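Local coordinates for protein phage related exonuclease (PDB 3K93) that probably digests DNA as a metal-dependent, phage-type exonuclease of the PD-(D/E)XK kind, built as a trimer like that of lambda exonuclease, at residues L15-G20 with K38-E43; G31-T36 with V208-K213; V77-A82 with Q152-F157; E98-V103 with I109-C114; S120-F123 with E127-E130. All coordinates share one frame; numbering follows the deposited sequence.

Contact 1: residues L15-G20 with K38-E43; sequences LHKIIG and KSAVRE
Lys17 and Ile18 pack on Ala40 and Val41, and the shortest polar bond within the two segments is a backbone bond of helix 35-50, from Arg42 N to Lys38 O at 3.0 Å. The motif is a helix pair. The short, weakly bonded helix 15-19 lies against the long helix 35-50, running largely against it at 136°. The axes of the two segments approach to 8.8 Å.

The small side chain of Ala40 allows this spacing. Its CB points at the other helix and meets Lys17 CB at 3.6 Å. Lys17 CG stands anti to its own carbonyl carbon (chi1 -68°), and the chain beyond is extended. This carries NZ along the helix pair toward Glu43. Lys17 NZ stays 4.5 Å from Glu43 OE1, too far for a salt bridge, so the attraction is at most a general one between opposite charges.

Ile18 divides its branches. The CG1 branch leads away from helix 35-50, and the side chain also touches Val208 of helix 198-221. The CG2 methyl faces helix 35-50, where the side chain also touches Ala37 and Met44. Ile18 and Val41 cross at about a right angle. Val41 in turn rests on Tyr214 and Tyr215 of helix 198-221, so three helices share this apolar patch. Arg42 turns elsewhere, giving NE to Tyr214 OH. Ile18 CG2 lies 3.9 Å from Ala40 CB and 3.8 Å from Val41 CG2.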
# COMPACT_ATOMS: atom_id res chain seq x y z
N LEU A 15 13.28 13.22 -11.41
CA LEU A 15 12.61 13.42 -12.69
C LEU A 15 11.52 12.37 -12.96
O LEU A 15 10.54 12.67 -13.62
CB LEU A 15 13.59 13.38 -13.87
CG LEU A 15 14.43 14.58 -14.19
CD1 LEU A 15 15.50 14.19 -15.20
CD2 LEU A 15 13.53 15.76 -14.71
N HIS A 16 11.72 11.16 -12.48
CA HIS A 16 10.69 10.12 -12.68
C HIS A 16 9.36 10.55 -12.05
O HIS A 16 8.32 10.24 -12.58
CB HIS A 16 11.15 8.78 -12.12
CG HIS A 16 11.17 8.72 -10.63
ND1 HIS A 16 12.12 9.36 -9.87
CD2 HIS A 16 10.33 8.12 -9.76
CE1 HIS A 16 11.87 9.16 -8.59
NE2 HIS A 16 10.79 8.42 -8.50
N LYS A 17 9.39 11.31 -10.95
CA LYS A 17 8.16 11.78 -10.31
C LYS A 17 7.30 12.66 -11.20
O LYS A 17 6.10 12.68 -11.05
CB LYS A 17 8.46 12.51 -9.01
CG LYS A 17 9.00 11.58 -7.90
CD LYS A 17 9.56 12.39 -6.72
CE LYS A 17 9.91 11.49 -5.52
NZ LYS A 17 10.52 12.32 -4.41
N ILE A 18 7.91 13.37 -12.15
CA ILE A 18 7.17 14.36 -12.94
C ILE A 18 7.16 14.04 -14.43
O ILE A 18 6.51 14.73 -15.22
CB ILE A 18 7.61 15.84 -12.63
CG1 ILE A 18 9.07 16.12 -12.95
CG2 ILE A 18 7.42 16.19 -11.10
CD1 ILE A 18 9.37 16.14 -14.40
N ILE A 19 7.80 12.92 -14.80
CA ILE A 19 7.97 12.56 -16.21
C ILE A 19 6.70 11.92 -16.83
O ILE A 19 6.56 11.87 -18.04
CB ILE A 19 9.16 11.54 -16.39
CG1 ILE A 19 9.74 11.64 -17.79
CG2 ILE A 19 8.71 10.06 -16.07
CD1 ILE A 19 10.31 13.01 -18.08
N GLY A 20 5.81 11.41 -16.00
CA GLY A 20 4.65 10.70 -16.48
C GLY A 20 3.77 11.57 -17.37
O GLY A 20 3.70 12.82 -17.22
N LYS A 38 1.83 16.52 -10.26
CA LYS A 38 1.38 17.66 -9.46
C LYS A 38 1.61 17.46 -7.98
O LYS A 38 2.02 18.37 -7.29
CB LYS A 38 -0.08 17.92 -9.69
CG LYS A 38 -0.32 18.51 -11.06
CD LYS A 38 -1.76 18.31 -11.46
CE LYS A 38 -2.58 19.49 -11.26
NZ LYS A 38 -3.76 19.42 -12.23
N SER A 39 1.39 16.25 -7.52
CA SER A 39 1.64 15.93 -6.14
C SER A 39 3.14 16.08 -5.81
O SER A 39 3.51 16.67 -4.79
CB SER A 39 1.13 14.51 -5.84
OG SER A 39 1.47 14.17 -4.52
N ALA A 40 4.02 15.63 -6.70
CA ALA A 40 5.45 15.82 -6.50
C ALA A 40 5.86 17.30 -6.51
O ALA A 40 6.69 17.73 -5.71
CB ALA A 40 6.27 15.01 -7.54
N VAL A 41 5.30 18.07 -7.44
CA VAL A 41 5.62 19.49 -7.52
C VAL A 41 5.15 20.25 -6.25
O VAL A 41 5.80 21.18 -5.79
CB VAL A 41 5.02 20.14 -8.82
CG1 VAL A 41 5.24 21.69 -8.81
CG2 VAL A 41 5.66 19.45 -10.12
N ARG A 42 4.04 19.83 -5.67
CA ARG A 42 3.60 20.43 -4.40
C ARG A 42 4.60 20.18 -3.28
O ARG A 42 4.80 21.03 -2.43
CB ARG A 42 2.28 19.84 -3.97
CG ARG A 42 1.10 20.36 -4.73
CD ARG A 42 -0.09 19.45 -4.43
NE ARG A 42 -1.09 19.64 -5.42
CZ ARG A 42 -1.98 18.75 -5.79
NH1 ARG A 42 -2.03 17.55 -5.23
NH2 ARG A 42 -2.85 19.08 -6.73
N GLU A 43 5.21 18.99 -3.27
CA GLU A 43 6.20 18.70 -2.24
C GLU A 43 7.42 19.59 -2.42
O GLU A 43 8.04 20.06 -1.43
CB GLU A 43 6.64 17.24 -2.28
CG GLU A 43 5.56 16.27 -1.89
CD GLU A 43 6.02 14.79 -1.93
OE1 GLU A 43 6.98 14.46 -2.64
OE2 GLU A 43 5.39 13.95 -1.26

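Contact 2: residues G31-T36 with V208-K213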
# COMPACT_ATOMS: atom_id res chain seq x y z
N GLY A 31 0.66 19.75 -22.73
CA GLY A 31 1.50 19.94 -21.55
C GLY A 31 0.77 19.85 -20.22
O GLY A 31 1.20 20.46 -19.23
N LYS A 32 -0.33 19.10 -20.16
CA LYS A 32 -1.03 18.91 -18.88
C LYS A 32 -0.22 17.95 -18.03
O LYS A 32 0.32 16.96 -18.55
CB LYS A 32 -2.43 18.33 -19.07
CG LYS A 32 -3.29 19.10 -20.09
CD LYS A 32 -4.36 19.87 -19.43
CE LYS A 32 -5.06 20.74 -20.40
NZ LYS A 32 -5.89 21.65 -19.60
N LEU A 33 -0.16 18.22 -16.75
CA LEU A 33 0.57 17.37 -15.82
C LEU A 33 -0.32 16.25 -15.27
O LEU A 33 -1.51 16.45 -15.09
CB LEU A 33 1.06 18.21 -14.64
CG LEU A 33 2.17 19.24 -14.87
CD1 LEU A 33 2.33 20.05 -13.62
CD2 LEU A 33 3.46 18.58 -15.22
N THR A 34 0.25 15.10 -14.95
CA THR A 34 -0.49 14.03 -14.30
C THR A 34 -0.69 14.39 -12.84
O THR A 34 0.02 15.26 -12.31
CB THR A 34 0.30 12.71 -14.33
OG1 THR A 34 1.57 12.93 -13.69
CG2 THR A 34 0.55 12.24 -15.81
N ASP A 35 -1.64 13.73 -12.19
CA ASP A 35 -1.85 13.92 -10.74
C ASP A 35 -0.61 13.56 -9.92
O ASP A 35 -0.29 14.23 -8.94
CB ASP A 35 -3.03 13.06 -10.24
CG ASP A 35 -4.39 13.58 -10.69
OD1 ASP A 35 -4.50 14.73 -11.15
OD2 ASP A 35 -5.37 12.83 -10.54
N THR A 36 0.09 12.50 -10.30
CA THR A 36 1.35 12.19 -9.67
C THR A 36 2.35 13.32 -9.76
O THR A 36 3.02 13.61 -8.78
CB THR A 36 1.99 10.93 -10.27
OG1 THR A 36 1.14 9.86 -9.96
CG2 THR A 36 3.42 10.62 -9.72
N VAL A 208 9.32 19.15 -17.44
CA VAL A 208 9.86 20.06 -16.43
C VAL A 208 9.29 21.48 -16.64
O VAL A 208 8.93 22.16 -15.69
CB VAL A 208 11.35 20.08 -16.42
CG1 VAL A 208 11.89 21.29 -15.62
CG2 VAL A 208 11.90 18.75 -15.88
N SER A 209 9.17 21.89 -17.88
CA SER A 209 8.62 23.19 -18.20
C SER A 209 7.17 23.33 -17.72
O SER A 209 6.81 24.35 -17.16
CB SER A 209 8.69 23.41 -19.69
OG SER A 209 8.15 24.66 -19.98
N ALA A 210 6.37 22.29 -17.90
CA ALA A 210 5.02 22.29 -17.40
C ALA A 210 5.05 22.31 -15.85
O ALA A 210 4.30 23.08 -15.21
CB ALA A 210 4.25 21.08 -17.92
N ALA A 211 5.94 21.52 -15.25
CA ALA A 211 6.10 21.52 -13.79
C ALA A 211 6.47 22.89 -13.23
O ALA A 211 5.96 23.27 -12.19
CB ALA A 211 7.15 20.44 -13.32
N GLN A 212 7.34 23.63 -13.92
CA GLN A 212 7.78 24.95 -13.44
C GLN A 212 6.61 25.95 -13.48
O GLN A 212 6.49 26.80 -12.58
CB GLN A 212 8.93 25.49 -14.31
CG GLN A 212 10.25 24.68 -14.20
CD GLN A 212 11.28 25.10 -15.22
OE1 GLN A 212 10.93 25.49 -16.35
NE2 GLN A 212 12.55 25.07 -14.84
N LYS A 213 5.76 25.86 -14.51
CA LYS A 213 4.60 26.72 -14.58
C LYS A 213 3.64 26.40 -13.44
O LYS A 213 3.15 27.32 -12.82
CB LYS A 213 3.88 26.64 -15.92
CG LYS A 213 4.70 27.24 -17.06
CD LYS A 213 3.94 27.24 -18.42
CE LYS A 213 4.87 27.62 -19.62
NZ LYS A 213 4.94 29.07 -19.81
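Leu33 and Gly31 meet Ala210 and Ala211 mainly through apolar contacts. Leu33 is directed toward helix 198-221 and straddles the step from Ala210 to Ala211. A chi1 of -69° sets its CG beside the backbone N, which presents both methyls to the helix. Leu33 CD2 lies 3.8 Å from Ala210 CB and also 3.8 Å from Ala211 N. The other methyl, CD1, approaches the helix backbone, with Leu33 CD1 3.9 Å from Ala210 O. The two alanines are small enough for the leucine to sit close to the helix. Leu33 also touches Arg207 and Tyr214 of the same helix, one turn to each side of the alanines.

A backbone oxygen makes the second kind of contact. Gly31 O rests on the methyl of Ala210, with 3.4 Å between Gly31 O and Ala210 CB. This is a van der Waals contact.

Polar bonds secure the surroundings. The neighbouring carbonyl, Lys32 O, accepts from Arg207 NH2. Thr34 OG1 accepts from Ala37 N at the start of the next helix. Further along helix 198-221, Gln212 NE2 bonds to Leu8 O and Glu93 O.

Residues 31-34 link helix 25-29 to helix 35-50. Gly31, with positive phi, closes the first in a Schellman motif, and Thr34 is the N-cap of the second. Leu33, between Schellman motif and N-cap, packs the connection against the C-terminal helix.

Contact 3: residues V77-A82 with Q152-F157; sequences VTRGLA and QAQIDF
The Arg79 guanidinium meets Asp156 and Gln154 at its edges, with both partners close to its plane. The carboxylate of Asp156 is nearly coplanar with it, the planes 27° apart, while the amide of Gln154 is turned by 39°. The arginine side chain also touches Ile110 of strand 108-114.

Asp156 is gripped end-on. Arg79 NH1 reaches Asp156 OD2 at 2.8 Å, on the syn lone pair. Arg79 NH2 reaches Asp156 OD1, also at 2.8 Å and almost straight (171°). This is a two-bond salt bridge. Gln154 is gripped side-on, through one oxygen. Arg79 NH2 gives it the stronger bond, 2.7 Å to Gln154 OE1. Arg79 NE adds a longer and more bent one, 3.3 Å to Gln154 OE1. Both donors come from the same face of the amide.

Here the C-terminal end of helix 68-79 is tied to strand 152-158, a central strand of the nuclease sheet. Gln154 and Asp156 are two apart in the strand, so their side chains project on the same face, toward the helix. The helix end is closed by a Schellman motif at Gly80. The chain of Arg79 is extended from CG to NE, which spans the gap from helix to strand.

Other bonds fix the partners. Arg79 NH1 also donates to Ser75 O in its own helix. Asp156 OD2 is bonded to Ser75 OG, and Asp156 OD1 to Thr191 OG1 of strand 189-195.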
# COMPACT_ATOMS: atom_id res chain seq x y z
N VAL A 77 37.08 -1.61 -11.02
CA VAL A 77 37.75 -2.89 -11.29
C VAL A 77 36.97 -3.73 -12.28
O VAL A 77 37.55 -4.44 -13.07
CB VAL A 77 38.05 -3.73 -10.01
CG1 VAL A 77 38.89 -2.93 -9.01
CG2 VAL A 77 36.76 -4.23 -9.40
N THR A 78 35.64 -3.65 -12.25
CA THR A 78 34.83 -4.38 -13.22
C THR A 78 35.18 -3.96 -14.65
O THR A 78 35.11 -4.78 -15.55
CB THR A 78 33.34 -4.15 -12.96
OG1 THR A 78 32.97 -4.77 -11.72
CG2 THR A 78 32.49 -4.75 -14.10
N ARG A 79 35.60 -2.71 -14.83
CA ARG A 79 35.94 -2.16 -16.15
C ARG A 79 37.44 -1.95 -16.42
O ARG A 79 37.81 -1.48 -17.48
CB ARG A 79 35.23 -0.81 -16.33
CG ARG A 79 33.73 -0.93 -16.29
CD ARG A 79 33.09 0.40 -16.25
NE ARG A 79 31.64 0.26 -16.32
CZ ARG A 79 30.84 -0.01 -15.29
NH1 ARG A 79 31.33 -0.15 -14.05
NH2 ARG A 79 29.53 -0.10 -15.50
N GLY A 80 38.30 -2.27 -15.46
CA GLY A 80 39.73 -2.01 -15.61
C GLY A 80 40.07 -0.54 -15.70
O GLY A 80 41.05 -0.18 -16.31
N LEU A 81 39.26 0.31 -15.06
CA LEU A 81 39.44 1.76 -15.10
C LEU A 81 39.65 2.29 -13.68
O LEU A 81 39.03 1.79 -12.76
CB LEU A 81 38.18 2.44 -15.66
CG LEU A 81 37.83 2.11 -17.11
CD1 LEU A 81 36.39 2.46 -17.38
CD2 LEU A 81 38.80 2.85 -18.06
N ALA A 82 40.49 3.30 -13.53
CA ALA A 82 40.67 3.99 -12.26
C ALA A 82 39.62 5.07 -12.22
O ALA A 82 39.75 6.05 -12.91
CB ALA A 82 42.05 4.62 -12.20
N GLN A 152 26.18 7.46 -23.37
CA GLN A 152 25.64 6.32 -22.65
C GLN A 152 25.81 6.44 -21.15
O GLN A 152 26.60 7.24 -20.67
CB GLN A 152 26.13 4.97 -23.21
CG GLN A 152 27.52 4.53 -22.89
CD GLN A 152 27.66 2.96 -22.95
OE1 GLN A 152 28.23 2.36 -22.06
NE2 GLN A 152 27.09 2.33 -23.99
N ALA A 153 25.00 5.66 -20.43
CA ALA A 153 25.01 5.56 -18.98
C ALA A 153 24.94 4.07 -18.63
O ALA A 153 24.32 3.29 -19.36
CB ALA A 153 23.79 6.30 -18.35
N GLN A 154 25.58 3.70 -17.54
CA GLN A 154 25.51 2.37 -17.05
C GLN A 154 25.17 2.41 -15.58
O GLN A 154 25.86 3.05 -14.81
CB GLN A 154 26.84 1.65 -17.30
CG GLN A 154 27.16 1.47 -18.78
CD GLN A 154 28.45 0.78 -18.99
OE1 GLN A 154 28.91 0.06 -18.13
NE2 GLN A 154 29.06 1.01 -20.14
N ILE A 155 24.10 1.74 -15.19
CA ILE A 155 23.65 1.71 -13.80
C ILE A 155 24.21 0.43 -13.23
O ILE A 155 23.85 -0.65 -13.68
CB ILE A 155 22.12 1.70 -13.70
CG1 ILE A 155 21.50 2.90 -14.39
CG2 ILE A 155 21.66 1.64 -12.26
CD1 ILE A 155 20.03 2.70 -14.79
N ASP A 156 25.12 0.56 -12.28
CA ASP A 156 25.70 -0.58 -11.56
C ASP A 156 24.92 -0.82 -10.26
O ASP A 156 25.12 -0.11 -9.26
CB ASP A 156 27.16 -0.27 -11.21
CG ASP A 156 28.13 -0.44 -12.39
OD1 ASP A 156 27.75 -0.89 -13.50
OD2 ASP A 156 29.32 -0.15 -12.16
N PHE A 157 24.02 -1.80 -10.27
CA PHE A 157 23.37 -2.28 -9.06
C PHE A 157 24.40 -3.18 -8.37
O PHE A 157 24.86 -4.15 -8.97
CB PHE A 157 22.14 -3.11 -9.41
CG PHE A 157 21.03 -2.31 -9.98
CD1 PHE A 157 20.20 -1.59 -9.16
CD2 PHE A 157 20.81 -2.29 -11.34
CE1 PHE A 157 19.17 -0.85 -9.68
CE2 PHE A 157 19.76 -1.54 -11.86
CZ PHE A 157 18.96 -0.82 -11.05

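Contact 4: residues E98-V103 with I109-C114; sequences ECDIYV and IIDTKC. With NA (sodium ion), chain B.
Asp100 reaches from the loop before strand 101-103 to Asp111 and Thr112 of strand 108-114. Its CB lies against the backbone, with Asp100 CB 3.7 Å from Ile110 O. With chi1 at -66°, CG sits beside the backbone N and the carboxylate turns toward both residues. OD1 accepts from a water that itself sits on the sodium ion. OD2 does more. Asp100 OD2 is a sodium ligand at 2.4 Å. The backbone Thr112 N also donates to Asp100 OD2, at 2.9 Å. That donor comes on the anti side, 20° out of the carboxylate plane.

Strands 101-103 and 108-114 form an antiparallel beta hairpin. Asp100 and the run Asp111-Thr112-Lys113 match the D-(D/E)XK pattern of this nuclease fold, so the sodium probably marks the site of a catalytic metal. Asp111 OD1 binds it at 2.5 Å and Thr112 O at 2.4 Å, and three waters bring the ligands to six. Lys113 NZ makes a salt bridge to Asp111 OD1, its hydrogen bond weak, and another bond to Gln140 OE1.

Farther along the hairpin, Ile101 and Ile110 are a hydrogen-bonded pair, with 3.0 Å from Ile110 N to Ile101 O. On the face of Tyr102 and Ile109, Ile109 CD1 touches Cys99 SG at 3.7 Å.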
# COMPACT_ATOMS: atom_id res chain seq x y z
N GLU A 98 24.08 15.69 -9.90
CA GLU A 98 25.42 15.35 -9.52
C GLU A 98 25.54 13.86 -9.72
O GLU A 98 25.01 13.12 -8.97
CB GLU A 98 25.67 15.67 -8.05
CG GLU A 98 27.04 15.23 -7.58
CD GLU A 98 27.34 15.59 -6.16
OE1 GLU A 98 27.21 16.76 -5.79
OE2 GLU A 98 27.70 14.67 -5.40
N CYS A 99 26.23 13.43 -10.77
CA CYS A 99 26.40 12.02 -11.08
C CYS A 99 27.48 11.46 -10.19
O CYS A 99 28.20 12.21 -9.52
CB CYS A 99 26.72 11.82 -12.56
SG CYS A 99 28.33 12.45 -13.10
N ASP A 100 27.57 10.13 -10.13
CA ASP A 100 28.59 9.44 -9.34
C ASP A 100 29.91 9.45 -10.07
O ASP A 100 30.92 9.89 -9.52
CB ASP A 100 28.21 7.99 -9.06
CG ASP A 100 26.98 7.87 -8.16
OD1 ASP A 100 26.85 8.75 -7.27
OD2 ASP A 100 26.13 6.91 -8.37
N ILE A 101 29.90 8.94 -11.30
CA ILE A 101 31.11 8.81 -12.11
C ILE A 101 30.89 9.34 -13.52
O ILE A 101 29.89 9.05 -14.17
CB ILE A 101 31.55 7.34 -12.21
CG1 ILE A 101 31.49 6.65 -10.83
CG2 ILE A 101 32.97 7.25 -12.81
CD1 ILE A 101 31.77 5.13 -10.83
N TYR A 102 31.84 10.16 -13.98
CA TYR A 102 31.86 10.68 -15.34
C TYR A 102 33.13 10.17 -15.98
O TYR A 102 34.19 10.35 -15.42
CB TYR A 102 31.87 12.22 -15.31
CG TYR A 102 32.13 12.91 -16.64
CD1 TYR A 102 31.50 12.50 -17.81
CD2 TYR A 102 32.98 14.03 -16.72
CE1 TYR A 102 31.72 13.16 -19.03
CE2 TYR A 102 33.19 14.70 -17.96
CZ TYR A 102 32.56 14.24 -19.09
OH TYR A 102 32.75 14.86 -20.30
N VAL A 103 33.01 9.51 -17.14
CA VAL A 103 34.19 8.99 -17.90
C VAL A 103 34.18 9.67 -19.29
O VAL A 103 33.54 9.16 -20.24
CB VAL A 103 34.14 7.42 -18.02
CG1 VAL A 103 35.47 6.86 -18.54
CG2 VAL A 103 33.80 6.79 -16.67
N ILE A 109 28.42 7.99 -18.40
CA ILE A 109 28.10 8.17 -16.99
C ILE A 109 27.93 6.80 -16.34
O ILE A 109 27.30 5.92 -16.91
CB ILE A 109 26.77 8.94 -16.81
CG1 ILE A 109 26.88 10.35 -17.37
CG2 ILE A 109 26.34 9.00 -15.33
CD1 ILE A 109 27.77 11.28 -16.52
N ILE A 110 28.48 6.63 -15.15
CA ILE A 110 28.18 5.46 -14.35
C ILE A 110 27.51 5.91 -13.09
O ILE A 110 27.90 6.93 -12.54
CB ILE A 110 29.42 4.64 -14.00
CG1 ILE A 110 30.07 4.12 -15.27
CG2 ILE A 110 29.02 3.44 -13.13
CD1 ILE A 110 31.56 3.71 -15.09
N ASP A 111 26.50 5.17 -12.67
CA ASP A 111 25.81 5.40 -11.42
C ASP A 111 25.76 4.08 -10.60
O ASP A 111 25.37 3.02 -11.12
CB ASP A 111 24.39 5.90 -11.68
CG ASP A 111 23.80 6.63 -10.47
OD1 ASP A 111 23.34 5.94 -9.53
OD2 ASP A 111 23.85 7.89 -10.42
N THR A 112 26.14 4.16 -9.33
CA THR A 112 26.12 3.03 -8.45
C THR A 112 24.83 3.05 -7.59
O THR A 112 24.47 4.08 -7.02
CB THR A 112 27.33 3.05 -7.51
OG1 THR A 112 27.33 4.26 -6.76
CG2 THR A 112 28.64 2.90 -8.28
N LYS A 113 24.15 1.91 -7.51
CA LYS A 113 22.98 1.76 -6.67
C LYS A 113 23.28 0.61 -5.69
O LYS A 113 23.37 -0.55 -6.10
CB LYS A 113 21.76 1.41 -7.52
CG LYS A 113 21.54 2.39 -8.72
CD LYS A 113 21.10 3.75 -8.25
CE LYS A 113 20.73 4.62 -9.45
NZ LYS A 113 20.50 6.02 -9.06
N CYS A 114 23.41 0.95 -4.40
CA CYS A 114 23.79 -0.01 -3.36
C CYS A 114 22.55 -0.65 -2.79
O CYS A 114 21.91 -0.08 -1.94
CB CYS A 114 24.56 0.70 -2.24
SG CYS A 114 26.21 1.17 -2.77
NA NA B . 24.08 6.45 -7.14
O HOH W 1 25.61 8.71 -11.93
O HOH W 2 25.77 7.10 -5.21
O HOH W 3 22.77 8.59 -7.95
O HOH W 4 22.19 6.18 -5.82

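Contact 5: residues S120-F123 with E127-E130; sequences SHPF and EAQE
An inverse gamma turn centred on Pro122 packs on Glu127 and Ala128 in the first turn of helix 125-135, at a subunit interface of the trimer. The turn is closed by a weak backbone bond from Phe123 N to His121 O.

Pro122 makes the apolar part. Its CB presses on the helix backbone, and the 3.5 Å from Pro122 CB to Ala128 CA is tighter than usual. The alanine methyl meets the same atom, with Pro122 CB 3.8 Å from Ala128 CB.

Glu127 reaches back along the turn. With CG anti to the backbone N (chi1 -170°) and the rest extended, its chain runs past the proline. Glu127 CG lies 3.9 Å from Pro122 CB, and the carboxylate end comes to 3.5 Å between Glu127 OE1 and Pro122 CA. A water joins the two segments further on. It donates to Ser120 O and to Glu127 OE2, 2.8 Å from each. The main partner of Glu127 OE2 is Lys46 of the third subunit, in a salt bridge, and the same lysine bonds to His121 O.

His121 and Phe123 leave the backbone on the side away from the helix. His121 CD2 stands over the centre of the Phe123 ring, 3.5 Å above its plane. The ring of Phe123 stacks with Phe50 of the third subunit, while His121 ND1 bonds to Ser115 OG.

The turn lies between helix 125-135 and the sheet: Pro122 touches Phe157 of strand 152-158, Pro122 O bonds to Thr190 OG1, and Ala128 packs on Thr190 and Val192 of strand 189-195.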
# COMPACT_ATOMS: atom_id res chain seq x y z
N SER A 120 16.03 -7.28 -2.46
CA SER A 120 15.78 -6.05 -3.20
C SER A 120 16.82 -5.89 -4.33
O SER A 120 16.60 -5.18 -5.30
CB SER A 120 15.84 -4.81 -2.23
OG SER A 120 17.19 -4.56 -1.73
N HIS A 121 17.95 -6.57 -4.21
CA HIS A 121 19.01 -6.49 -5.21
C HIS A 121 18.62 -7.23 -6.50
O HIS A 121 18.24 -8.40 -6.43
CB HIS A 121 20.30 -7.09 -4.68
CG HIS A 121 21.42 -7.04 -5.66
ND1 HIS A 121 22.06 -5.88 -5.98
CD2 HIS A 121 21.97 -8.01 -6.42
CE1 HIS A 121 22.99 -6.13 -6.88
NE2 HIS A 121 22.94 -7.41 -7.19
N PRO A 122 18.73 -6.58 -7.66
CA PRO A 122 18.40 -7.22 -8.92
C PRO A 122 19.56 -8.04 -9.54
O PRO A 122 20.34 -7.54 -10.35
CB PRO A 122 18.02 -6.06 -9.82
CG PRO A 122 18.80 -4.89 -9.29
CD PRO A 122 19.03 -5.14 -7.83
N PHE A 123 19.66 -9.28 -9.09
CA PHE A 123 20.61 -10.20 -9.61
C PHE A 123 20.34 -10.48 -11.08
O PHE A 123 21.30 -10.69 -11.83
CB PHE A 123 20.54 -11.54 -8.86
CG PHE A 123 21.14 -11.50 -7.47
CD1 PHE A 123 22.49 -11.75 -7.28
CD2 PHE A 123 20.34 -11.25 -6.37
CE1 PHE A 123 23.05 -11.72 -6.01
CE2 PHE A 123 20.90 -11.22 -5.11
CZ PHE A 123 22.28 -11.46 -4.94
N GLU A 127 15.12 -8.46 -14.12
CA GLU A 127 14.86 -7.83 -12.85
C GLU A 127 15.52 -6.46 -12.72
O GLU A 127 14.90 -5.51 -12.24
CB GLU A 127 15.32 -8.74 -11.71
CG GLU A 127 14.87 -8.30 -10.31
CD GLU A 127 15.49 -9.15 -9.20
OE1 GLU A 127 16.43 -10.00 -9.47
OE2 GLU A 127 15.04 -8.94 -8.05
N ALA A 128 16.77 -6.37 -13.16
CA ALA A 128 17.53 -5.11 -13.13
C ALA A 128 16.93 -4.09 -14.06
O ALA A 128 16.77 -2.93 -13.69
CB ALA A 128 18.99 -5.37 -13.47
N GLN A 129 16.61 -4.50 -15.28
CA GLN A 129 15.95 -3.63 -16.25
C GLN A 129 14.65 -3.05 -15.73
O GLN A 129 14.40 -1.86 -15.87
CB GLN A 129 15.69 -4.38 -17.56
CG GLN A 129 16.92 -4.41 -18.44
CD GLN A 129 16.97 -5.60 -19.40
OE1 GLN A 129 16.07 -6.44 -19.42
NE2 GLN A 129 18.03 -5.68 -20.19
N GLU A 130 13.81 -3.90 -15.15
CA GLU A 130 12.56 -3.45 -14.58
C GLU A 130 12.80 -2.55 -13.41
O GLU A 130 12.06 -1.58 -13.22
CB GLU A 130 11.72 -4.61 -14.07
CG GLU A 130 10.90 -5.26 -15.11
CD GLU A 130 10.41 -6.67 -14.70
OE1 GLU A 130 10.09 -6.89 -13.49
OE2 GLU A 130 10.36 -7.54 -15.60
O HOH W 5 14.98 -6.21 -7.39

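In the fold
The contacts fall into two groups. Contacts 1 and 2 lie side by side in the helical part, centres 8 Å apart, and share helix 35-50. Contacts 3 and 4 meet where strands 152-158 and 108-114 are neighbours in the sheet, also 8 Å between centres, and a probable hydrogen bond joins Asp156 N to Asp111 O at 2.7 Å. Contact 4 holds the sodium ion. The Asp156 side chain in contact 3 is about 8 Å from it. Contact 5 touches contact 3 through Phe157 and Pro122. Contacts 1 and 4 have centres 23 Å apart. Arg42 of contact 1 faces Glu130 of the second subunit, part of contact 5 there, in a long, weak ion pair.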